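Local coordinates for cellulase (PDB 5HOS), which is an endo-beta-1,4-glucanase of glycoside hydrolase family 5 that probably hydrolyses internal beta-1,4 linkages of cellulose and related glucans, at residues V32-A37 / N69-P74; Y52-A57 / R97-N102; W301-A306 / F316-D321. All blocks are in the same frame, centred on the assembly; numbering follows the deposited sequence.

In the fold
From the N terminus, interaction 1 pairs the first two barrel strands, 29-34 and 70-75, and so closes the first beta-alpha-beta unit over helix 57-65. Interaction 2 starts inside that unit, in the loop before helix 57-65, and reaches forward to helix 90-105. Its segments alternate along the chain with those of interaction 1, so the two cross, and they touch where Gly36 O meets Arg53 N. Interaction 3 follows in series near the C terminus, closing a short loop after the last strand, 298-306. That strand pairs with 29-34, and contacts of Asn33 with Trp303 and Ala306 join interactions 1 and 3 where the barrel closes.

Interaction 1. Residues V32-A37 / N69-P74; sequences VNLSGA and NTVRLP
The first two parallel strands of the (beta/alpha)8 barrel meet here, with Val32 opposite Val71 and Asn33 opposite Arg72. The backbone exchange is regular: Val32 N donates to Thr70 O (3.1 Å), Arg72 N to Val32 O (2.9 Å) and Leu34 N to Arg72 O (2.9 Å). On the face turned to the barrel interior, Asn33 and Arg72 run side by side in the same direction. Arg72 CG lies anti to the backbone N (chi1 -178°) and the chain stays extended to NE, which brings the guanidinium level with the end of Asn33. Arg72 NH1 donates to Asn33 OD1 (2.8 Å), with 162° at the hydrogen. OD1 sits at the guanidinium edge, near its plane, although the amide and guanidinium planes stand 80° apart.

The other face is apolar. Leu34 CG packs 3.7 Å from Val71 CG1, the two side chains crossing at about a right angle, and Tyr60 and Phe63 of helix 57-65 lie against this side. Beyond the paired residues one water bridges the chains: it donates to Leu34 O and Pro74 O and accepts from Ala37 N.

Asn33 ND2 is taken up by Trp303 O and Ala270 O, while Arg72 also forms salt bridges with Glu227 and Glu271 and a hydrogen bond with Asn158. This cluster is consistent with the active site of family 5 hydrolases, in which an arginine on the second strand lies beside the catalytic carboxylates. Asn33 is then probably a second-shell residue, its bond helping to fix the rotation of the guanidinium that grips Glu227 and Glu271.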
loop_
_atom_site.group_PDB
_atom_site.type_symbol
_atom_site.label_atom_id
_atom_site.label_comp_id
_atom_site.label_asym_id
_atom_site.label_seq_id
_atom_site.Cartn_x
_atom_site.Cartn_y
_atom_site.Cartn_z
ATOM N N VAL A 32 2.738 -4.497 7.742
ATOM C CA VAL A 32 2.311 -5.645 6.977
ATOM C C VAL A 32 0.962 -5.376 6.315
ATOM O O VAL A 32 0.106 -4.685 6.873
ATOM C CB VAL A 32 2.244 -6.888 7.891
ATOM C CG1 VAL A 32 1.151 -6.749 8.948
ATOM C CG2 VAL A 32 2.071 -8.160 7.074
ATOM N N ASN A 33 0.791 -5.920 5.118
ATOM C CA ASN A 33 -0.502 -5.934 4.450
ATOM C C ASN A 33 -1.355 -7.052 5.031
ATOM O O ASN A 33 -0.911 -8.198 5.077
ATOM C CB ASN A 33 -0.346 -6.166 2.948
ATOM C CG ASN A 33 0.090 -4.929 2.211
ATOM O OD1 ASN A 33 -0.749 -4.183 1.704
ATOM N ND2 ASN A 33 1.408 -4.715 2.119
ATOM N N LEU A 34 -2.562 -6.719 5.483
ATOM C CA LEU A 34 -3.538 -7.727 5.888
ATOM C C LEU A 34 -4.547 -7.861 4.769
ATOM O O LEU A 34 -5.492 -7.070 4.661
ATOM C CB LEU A 34 -4.212 -7.363 7.217
ATOM C CG LEU A 34 -3.308 -7.293 8.445
ATOM C CD1 LEU A 34 -4.156 -7.083 9.695
ATOM C CD2 LEU A 34 -2.451 -8.540 8.598
ATOM N N SER A 35 -4.301 -8.852 3.916
ATOM C CA SER A 35 -5.131 -9.124 2.762
ATOM C C SER A 35 -6.369 -9.892 3.196
ATOM O O SER A 35 -6.282 -10.759 4.061
ATOM C CB SER A 35 -4.357 -9.963 1.738
ATOM O OG SER A 35 -5.194 -10.323 0.664
ATOM N N GLY A 36 -7.502 -9.592 2.569
ATOM C CA GLY A 36 -8.759 -10.273 2.878
ATOM C C GLY A 36 -10.017 -9.541 2.458
ATOM O O GLY A 36 -10.962 -10.171 2.021
ATOM N N ALA A 37 -10.052 -8.217 2.609
ATOM C CA ALA A 37 -11.259 -7.436 2.293
ATOM C C ALA A 37 -11.388 -7.106 0.795
ATOM O O ALA A 37 -12.475 -6.750 0.329
ATOM C CB ALA A 37 -11.300 -6.156 3.129
ATOM N N ASN A 69 4.320 -1.407 13.536
ATOM C CA ASN A 69 3.363 -0.375 13.921
ATOM C C ASN A 69 2.341 -0.007 12.848
ATOM O O ASN A 69 1.586 0.933 13.037
ATOM C CB ASN A 69 4.096 0.882 14.413
ATOM C CG ASN A 69 4.796 1.639 13.293
ATOM O OD1 ASN A 69 4.897 1.160 12.171
ATOM N ND2 ASN A 69 5.280 2.833 13.601
ATOM N N THR A 70 2.301 -0.739 11.736
ATOM C CA THR A 70 1.454 -0.364 10.597
ATOM C C THR A 70 0.792 -1.584 9.964
ATOM O O THR A 70 1.418 -2.619 9.804
ATOM C CB THR A 70 2.283 0.397 9.539
ATOM O OG1 THR A 70 2.878 1.553 10.150
ATOM C CG2 THR A 70 1.426 0.852 8.362
ATOM N N VAL A 71 -0.489 -1.438 9.640
ATOM C CA VAL A 71 -1.232 -2.387 8.823
ATOM C C VAL A 71 -1.650 -1.650 7.562
ATOM O O VAL A 71 -2.236 -0.571 7.638
ATOM C CB VAL A 71 -2.480 -2.915 9.571
ATOM C CG1 VAL A 71 -3.485 -3.560 8.621
ATOM C CG2 VAL A 71 -2.043 -3.891 10.656
ATOM N N ARG A 72 -1.340 -2.221 6.403
ATOM C CA ARG A 72 -1.945 -1.755 5.165
ATOM C C ARG A 72 -3.155 -2.632 4.947
ATOM O O ARG A 72 -3.047 -3.874 4.951
ATOM C CB ARG A 72 -0.976 -1.807 3.981
ATOM C CG ARG A 72 -1.545 -1.294 2.660
ATOM C CD ARG A 72 -0.411 -0.982 1.701
ATOM N NE ARG A 72 -0.791 -0.521 0.368
ATOM C CZ ARG A 72 -0.964 -1.289 -0.714
ATOM N NH1 ARG A 72 -0.866 -2.621 -0.657
ATOM N NH2 ARG A 72 -1.241 -0.714 -1.881
ATOM N N LEU A 73 -4.303 -1.985 4.785
ATOM C CA LEU A 73 -5.582 -2.674 4.675
ATOM C C LEU A 73 -6.206 -2.462 3.295
ATOM O O LEU A 73 -6.833 -1.431 3.048
ATOM C CB LEU A 73 -6.517 -2.171 5.772
ATOM C CG LEU A 73 -7.868 -2.866 5.892
ATOM C CD1 LEU A 73 -7.693 -4.244 6.509
ATOM C CD2 LEU A 73 -8.829 -2.008 6.703
ATOM N N PRO A 74 -6.028 -3.439 2.387
ATOM C CA PRO A 74 -6.696 -3.380 1.107
ATOM C C PRO A 74 -8.212 -3.498 1.253
ATOM O O PRO A 74 -8.693 -4.396 1.956
ATOM C CB PRO A 74 -6.158 -4.609 0.372
ATOM C CG PRO A 74 -4.853 -4.892 0.985
ATOM C CD PRO A 74 -5.080 -4.574 2.436
HETATM O O HOH W 1 -7.979 -6.439 3.571
#

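Interaction 2. Residues Y52-A57 / R97-N102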
loop_
_atom_site.group_PDB
_atom_site.type_symbol
_atom_site.label_atom_id
_atom_site.label_comp_id
_atom_site.label_asym_id
_atom_site.label_seq_id
_atom_site.Cartn_x
_atom_site.Cartn_y
_atom_site.Cartn_z
ATOM N N TYR A 52 -15.137 -12.454 1.325
ATOM C CA TYR A 52 -14.045 -11.641 1.858
ATOM C C TYR A 52 -14.195 -11.514 3.379
ATOM O O TYR A 52 -15.239 -11.858 3.930
ATOM C CB TYR A 52 -14.070 -10.257 1.198
ATOM C CG TYR A 52 -15.262 -9.393 1.583
ATOM C CD1 TYR A 52 -16.483 -9.522 0.931
ATOM C CD2 TYR A 52 -15.153 -8.425 2.596
ATOM C CE1 TYR A 52 -17.571 -8.727 1.273
ATOM C CE2 TYR A 52 -16.237 -7.635 2.951
ATOM C CZ TYR A 52 -17.436 -7.778 2.288
ATOM O OH TYR A 52 -18.507 -6.989 2.635
ATOM N N ARG A 53 -13.152 -11.003 4.032
ATOM C CA ARG A 53 -13.096 -10.877 5.495
ATOM C C ARG A 53 -12.315 -9.631 5.887
ATOM O O ARG A 53 -11.492 -9.142 5.112
ATOM C CB ARG A 53 -12.394 -12.095 6.114
ATOM C CG ARG A 53 -10.940 -12.261 5.671
ATOM C CD ARG A 53 -10.192 -13.347 6.424
ATOM N NE ARG A 53 -9.854 -12.978 7.803
ATOM C CZ ARG A 53 -10.520 -13.347 8.903
ATOM N NH1 ARG A 53 -11.617 -14.110 8.842
ATOM N NH2 ARG A 53 -10.081 -12.943 10.096
ATOM N N TYR A 54 -12.571 -9.144 7.098
ATOM C CA TYR A 54 -11.699 -8.176 7.752
ATOM C C TYR A 54 -10.912 -8.895 8.853
ATOM O O TYR A 54 -11.319 -9.968 9.309
ATOM C CB TYR A 54 -12.510 -6.992 8.301
ATOM C CG TYR A 54 -12.805 -5.942 7.247
ATOM C CD1 TYR A 54 -13.713 -6.191 6.220
ATOM C CD2 TYR A 54 -12.165 -4.699 7.266
ATOM C CE1 TYR A 54 -13.974 -5.243 5.242
ATOM C CE2 TYR A 54 -12.422 -3.744 6.294
ATOM C CZ TYR A 54 -13.324 -4.015 5.285
ATOM O OH TYR A 54 -13.583 -3.070 4.322
ATOM N N PRO A 55 -9.770 -8.327 9.270
ATOM C CA PRO A 55 -8.966 -9.007 10.289
ATOM C C PRO A 55 -9.617 -9.045 11.678
ATOM O O PRO A 55 -10.309 -8.106 12.060
ATOM C CB PRO A 55 -7.669 -8.176 10.331
ATOM C CG PRO A 55 -7.693 -7.314 9.117
ATOM C CD PRO A 55 -9.137 -7.069 8.831
ATOM N N ALA A 56 -9.405 -10.136 12.415
ATOM C CA ALA A 56 -9.769 -10.199 13.833
ATOM C C ALA A 56 -8.890 -9.241 14.625
ATOM O O ALA A 56 -7.786 -8.936 14.208
ATOM C CB ALA A 56 -9.606 -11.617 14.363
ATOM N N ALA A 57 -9.381 -8.780 15.772
ATOM C CA ALA A 57 -8.627 -7.837 16.613
ATOM C C ALA A 57 -7.247 -8.371 17.043
ATOM O O ALA A 57 -6.274 -7.608 17.095
ATOM C CB ALA A 57 -9.451 -7.439 17.835
ATOM N N ARG A 97 -13.913 1.316 10.124
ATOM C CA ARG A 97 -13.818 1.948 11.455
ATOM C C ARG A 97 -13.401 0.958 12.544
ATOM O O ARG A 97 -12.635 1.306 13.438
ATOM C CB ARG A 97 -15.128 2.611 11.859
ATOM C CG ARG A 97 -15.437 3.905 11.142
ATOM C CD ARG A 97 -16.570 4.622 11.856
ATOM N NE ARG A 97 -17.153 5.678 11.038
ATOM C CZ ARG A 97 -16.586 6.856 10.782
ATOM N NH1 ARG A 97 -15.387 7.170 11.261
ATOM N NH2 ARG A 97 -17.228 7.731 10.019
ATOM N N GLN A 98 -13.904 -0.270 12.464
ATOM C CA GLN A 98 -13.512 -1.313 13.410
ATOM C C GLN A 98 -12.037 -1.700 13.249
ATOM O O GLN A 98 -11.352 -1.948 14.240
ATOM C CB GLN A 98 -14.370 -2.570 13.238
ATOM C CG GLN A 98 -14.244 -3.557 14.396
ATOM C CD GLN A 98 -14.789 -3.003 15.713
ATOM O OE1 GLN A 98 -15.871 -2.427 15.753
ATOM N NE2 GLN A 98 -14.043 -3.185 16.797
ATOM N N ALA A 99 -11.580 -1.801 12.001
ATOM C CA ALA A 99 -10.181 -2.090 11.702
ATOM C C ALA A 99 -9.273 -1.019 12.291
ATOM O O ALA A 99 -8.284 -1.344 12.936
ATOM C CB ALA A 99 -9.951 -2.213 10.198
ATOM N N VAL A 100 -9.636 0.247 12.095
ATOM C CA VAL A 100 -8.884 1.371 12.678
ATOM C C VAL A 100 -8.874 1.291 14.212
ATOM O O VAL A 100 -7.823 1.477 14.831
ATOM C CB VAL A 100 -9.423 2.739 12.185
ATOM C CG1 VAL A 100 -8.789 3.903 12.940
ATOM C CG2 VAL A 100 -9.169 2.903 10.691
ATOM N N ALA A 101 -10.032 1.016 14.816
ATOM C CA ALA A 101 -10.116 0.862 16.272
ATOM C C ALA A 101 -9.258 -0.306 16.771
ATOM O O ALA A 101 -8.505 -0.161 17.723
ATOM C CB ALA A 101 -11.563 0.701 16.714
ATOM N N ASN A 102 -9.351 -1.451 16.091
ATOM C CA ASN A 102 -8.520 -2.605 16.411
ATOM C C ASN A 102 -7.026 -2.284 16.326
ATOM O O ASN A 102 -6.256 -2.662 17.207
ATOM C CB ASN A 102 -8.824 -3.778 15.469
ATOM C CG ASN A 102 -10.168 -4.436 15.742
ATOM O OD1 ASN A 102 -10.757 -4.270 16.798
ATOM N ND2 ASN A 102 -10.649 -5.206 14.774
HETATM O O HOH W 2 -10.238 -5.495 11.778
HETATM O O HOH W 3 -12.675 -7.600 13.875
HETATM O O HOH W 4 -6.297 -5.112 18.500
#
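Asn102 projects from helix 90-105 onto Ala57, and its amide lies against that residue. CB points toward the 52-57 segment, and chi1 of -72° sets CG anti to the carbonyl carbon, bringing the amide against the alanine. Asn102 CG lies 3.7 Å from Ala57 CB. At the tip the two branches part: Asn102 OD1 rests 3.6 Å from Ala57 CB and also receives a weak bond from Gln98 NE2, one helical turn earlier, whereas Asn102 ND2 passes 3.8 Å from Ala57 CA and turns toward Pro55 O.

Pro55 O is 4.0 Å from Asn102 ND2, and the two are linked through water. Two waters donate to Pro55 O while accepting from Asn102 ND2, one of them held more closely than the other at both ends. A third water donates to both Ala57 O and Asn102 O. The polar links between the segments are therefore made by water, at a place where Ala57 is exposed and Asn102 partly so.

Deeper in, the Tyr54 ring meets Ala99 edge-on, Tyr54 CD2 being 4.4 Å from Ala99 CB, and its hydroxyl bonds to Gln92 in the same helix 90-105. Leu73 of strand 70-75 touches Tyr54, Pro55 and Ala99, and Tyr60 of helix 57-65 touches Pro55, Ala99 and Asn102. The loop entering helix 57-65 is thus laid against helix 90-105 on the outside of the barrel, with strand 70-75 beneath.

Interaction 3. Residues W301-A306 / F316-D321; sequences WSWWAA and FNVQPD
Trp303 NE1 donates to Phe316 O across 2.8 Å, with 150° at the hydrogen. The donor lies in the carbonyl plane and the oxygen close to the plane of the indole, so this bond pins the ring by its edge. With Trp303 CG placed opposite its own backbone nitrogen (chi1 173°), the indole is sent out to meet the 316-321 loop. Val318 N returns a bond to Ala305 O (3.1 Å), again in the carbonyl plane. Phe316 O also takes a weak bond from Ala305 N. Phe316 O and Ala305 O, both acceptors, lie 3.1 Å apart; the donors that each receives probably offset the unfavourable approach.

The peptide between Trp304 and Ala305 is cis, and the strand turns a corner just where these bonds form. Such a cis peptide after a tryptophan on the eighth strand recurs in family 5 glycoside hydrolases, where the tryptophan commonly lines the substrate cleft; Trp304 is consistent with that role.

Within the loop, Asn317 OD1 accepts from Gln319 N (3.0 Å), an Asx turn, beside which Gln319 comes alongside Ala306. Val318 crosses the pyrrole part of the Trp303 indole at a slant, Val318 CG1 and CG2 each 3.5 Å from Trp303 NE1. Ala306 CB packs against Val318 CG2 (4.0 Å) and near Gln319 OE1, whose polar partner is Gly307 N.

Around this, Trp303 abuts Leu333 and Val318 abuts Met330, both of helix 330-341; Phe272 of strand 267-273 and the Trp303 indole meet edge-to-face; and Phe63 of helix 57-65 reaches Ala306. The loop is thereby wedged against strand 298-306, between the last helix and the first.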
loop_
_atom_site.group_PDB
_atom_site.type_symbol
_atom_site.label_atom_id
_atom_site.label_comp_id
_atom_site.label_asym_id
_atom_site.label_seq_id
_atom_site.Cartn_x
_atom_site.Cartn_y
_atom_site.Cartn_z
ATOM N N TRP A 301 7.668 1.168 5.250
ATOM C CA TRP A 301 7.431 -0.012 4.416
ATOM C C TRP A 301 6.369 -0.910 5.005
ATOM O O TRP A 301 6.092 -0.851 6.200
ATOM C CB TRP A 301 8.721 -0.800 4.172
ATOM C CG TRP A 301 9.574 -1.166 5.396
ATOM C CD1 TRP A 301 10.732 -0.559 5.772
ATOM C CD2 TRP A 301 9.376 -2.248 6.324
ATOM N NE1 TRP A 301 11.256 -1.163 6.883
ATOM C CE2 TRP A 301 10.449 -2.208 7.244
ATOM C CE3 TRP A 301 8.394 -3.238 6.479
ATOM C CZ2 TRP A 301 10.568 -3.118 8.309
ATOM C CZ3 TRP A 301 8.519 -4.147 7.539
ATOM C CH2 TRP A 301 9.601 -4.079 8.432
ATOM N N SER A 302 5.766 -1.733 4.146
ATOM C CA SER A 302 4.778 -2.713 4.574
ATOM C C SER A 302 4.856 -3.948 3.680
ATOM O O SER A 302 4.723 -3.867 2.455
ATOM C CB SER A 302 3.345 -2.129 4.634
ATOM O OG SER A 302 2.966 -1.446 3.446
ATOM N N TRP A 303 5.142 -5.074 4.329
ATOM C CA TRP A 303 5.310 -6.378 3.693
ATOM C C TRP A 303 4.013 -6.893 3.090
ATOM O O TRP A 303 2.940 -6.727 3.681
ATOM C CB TRP A 303 5.795 -7.362 4.766
ATOM C CG TRP A 303 5.870 -8.795 4.375
ATOM C CD1 TRP A 303 4.865 -9.724 4.428
ATOM C CD2 TRP A 303 7.027 -9.478 3.910
ATOM N NE1 TRP A 303 5.329 -10.946 4.005
ATOM C CE2 TRP A 303 6.658 -10.826 3.692
ATOM C CE3 TRP A 303 8.351 -9.086 3.660
ATOM C CZ2 TRP A 303 7.565 -11.781 3.231
ATOM C CZ3 TRP A 303 9.253 -10.035 3.201
ATOM C CH2 TRP A 303 8.856 -11.364 2.993
ATOM N N TRP A 304 4.114 -7.526 1.922
ATOM C CA TRP A 304 2.993 -8.245 1.320
ATOM C C TRP A 304 3.311 -9.742 1.454
ATOM O O TRP A 304 4.274 -10.201 0.841
ATOM C CB TRP A 304 2.817 -7.883 -0.164
ATOM C CG TRP A 304 1.624 -8.575 -0.746
ATOM C CD1 TRP A 304 1.576 -9.840 -1.251
ATOM C CD2 TRP A 304 0.291 -8.061 -0.828
ATOM N NE1 TRP A 304 0.297 -10.144 -1.654
ATOM C CE2 TRP A 304 -0.515 -9.073 -1.399
ATOM C CE3 TRP A 304 -0.305 -6.851 -0.465
ATOM C CZ2 TRP A 304 -1.880 -8.899 -1.634
ATOM C CZ3 TRP A 304 -1.666 -6.679 -0.693
ATOM C CH2 TRP A 304 -2.441 -7.701 -1.267
ATOM N N ALA A 305 2.547 -10.523 2.221
ATOM C CA ALA A 305 1.365 -10.099 3.000
ATOM C C ALA A 305 1.105 -11.094 4.115
ATOM O O ALA A 305 1.781 -12.105 4.221
ATOM C CB ALA A 305 0.139 -10.013 2.106
ATOM N N ALA A 306 0.118 -10.778 4.947
ATOM C CA ALA A 306 -0.476 -11.726 5.871
ATOM C C ALA A 306 -2.000 -11.644 5.705
ATOM O O ALA A 306 -2.501 -11.003 4.778
ATOM C CB ALA A 306 -0.037 -11.423 7.296
ATOM N N PHE A 316 4.906 -15.720 0.281
ATOM C CA PHE A 316 5.130 -14.494 1.058
ATOM C C PHE A 316 4.287 -14.407 2.322
ATOM O O PHE A 316 4.338 -13.392 3.023
ATOM C CB PHE A 316 4.855 -13.250 0.200
ATOM C CG PHE A 316 5.563 -13.233 -1.130
ATOM C CD1 PHE A 316 6.877 -13.666 -1.255
ATOM C CD2 PHE A 316 4.918 -12.741 -2.258
ATOM C CE1 PHE A 316 7.527 -13.631 -2.479
ATOM C CE2 PHE A 316 5.567 -12.695 -3.485
ATOM C CZ PHE A 316 6.873 -13.144 -3.599
ATOM N N ASN A 317 3.524 -15.452 2.631
ATOM C CA ASN A 317 2.582 -15.401 3.751
ATOM C C ASN A 317 3.296 -15.383 5.096
ATOM O O ASN A 317 4.014 -16.325 5.426
ATOM C CB ASN A 317 1.609 -16.584 3.698
ATOM C CG ASN A 317 0.516 -16.491 4.753
ATOM O OD1 ASN A 317 0.237 -15.412 5.303
ATOM N ND2 ASN A 317 -0.104 -17.624 5.052
ATOM N N VAL A 318 3.087 -14.322 5.880
ATOM C CA VAL A 318 3.668 -14.244 7.233
ATOM C C VAL A 318 2.593 -14.317 8.321
ATOM O O VAL A 318 2.852 -13.998 9.476
ATOM C CB VAL A 318 4.612 -13.031 7.423
ATOM C CG1 VAL A 318 5.865 -13.212 6.582
ATOM C CG2 VAL A 318 3.930 -11.708 7.099
ATOM N N GLN A 319 1.396 -14.767 7.951
ATOM C CA GLN A 319 0.359 -15.116 8.929
ATOM C C GLN A 319 0.891 -16.280 9.768
ATOM O O GLN A 319 1.371 -17.265 9.194
ATOM C CB GLN A 319 -0.924 -15.572 8.220
ATOM C CG GLN A 319 -2.124 -15.790 9.132
ATOM C CD GLN A 319 -2.751 -14.491 9.599
ATOM O OE1 GLN A 319 -2.269 -13.403 9.281
ATOM N NE2 GLN A 319 -3.839 -14.595 10.345
ATOM N N PRO A 320 0.801 -16.182 11.116
ATOM C CA PRO A 320 1.234 -17.329 11.926
ATOM C C PRO A 320 0.425 -18.588 11.602
ATOM O O PRO A 320 -0.724 -18.489 11.154
ATOM C CB PRO A 320 1.017 -16.871 13.379
ATOM C CG PRO A 320 0.295 -15.576 13.323
ATOM C CD PRO A 320 0.355 -15.038 11.931
ATOM N N ASP A 321 1.036 -19.754 11.798
ATOM C CA ASP A 321 0.376 -21.032 11.495
ATOM C C ASP A 321 -0.694 -21.387 12.549
ATOM O O ASP A 321 -0.918 -20.630 13.495
ATOM C CB ASP A 321 1.414 -22.163 11.303
ATOM C CG ASP A 321 2.167 -22.542 12.585
ATOM O OD1 ASP A 321 1.730 -22.222 13.707
ATOM O OD2 ASP A 321 3.221 -23.194 12.457
#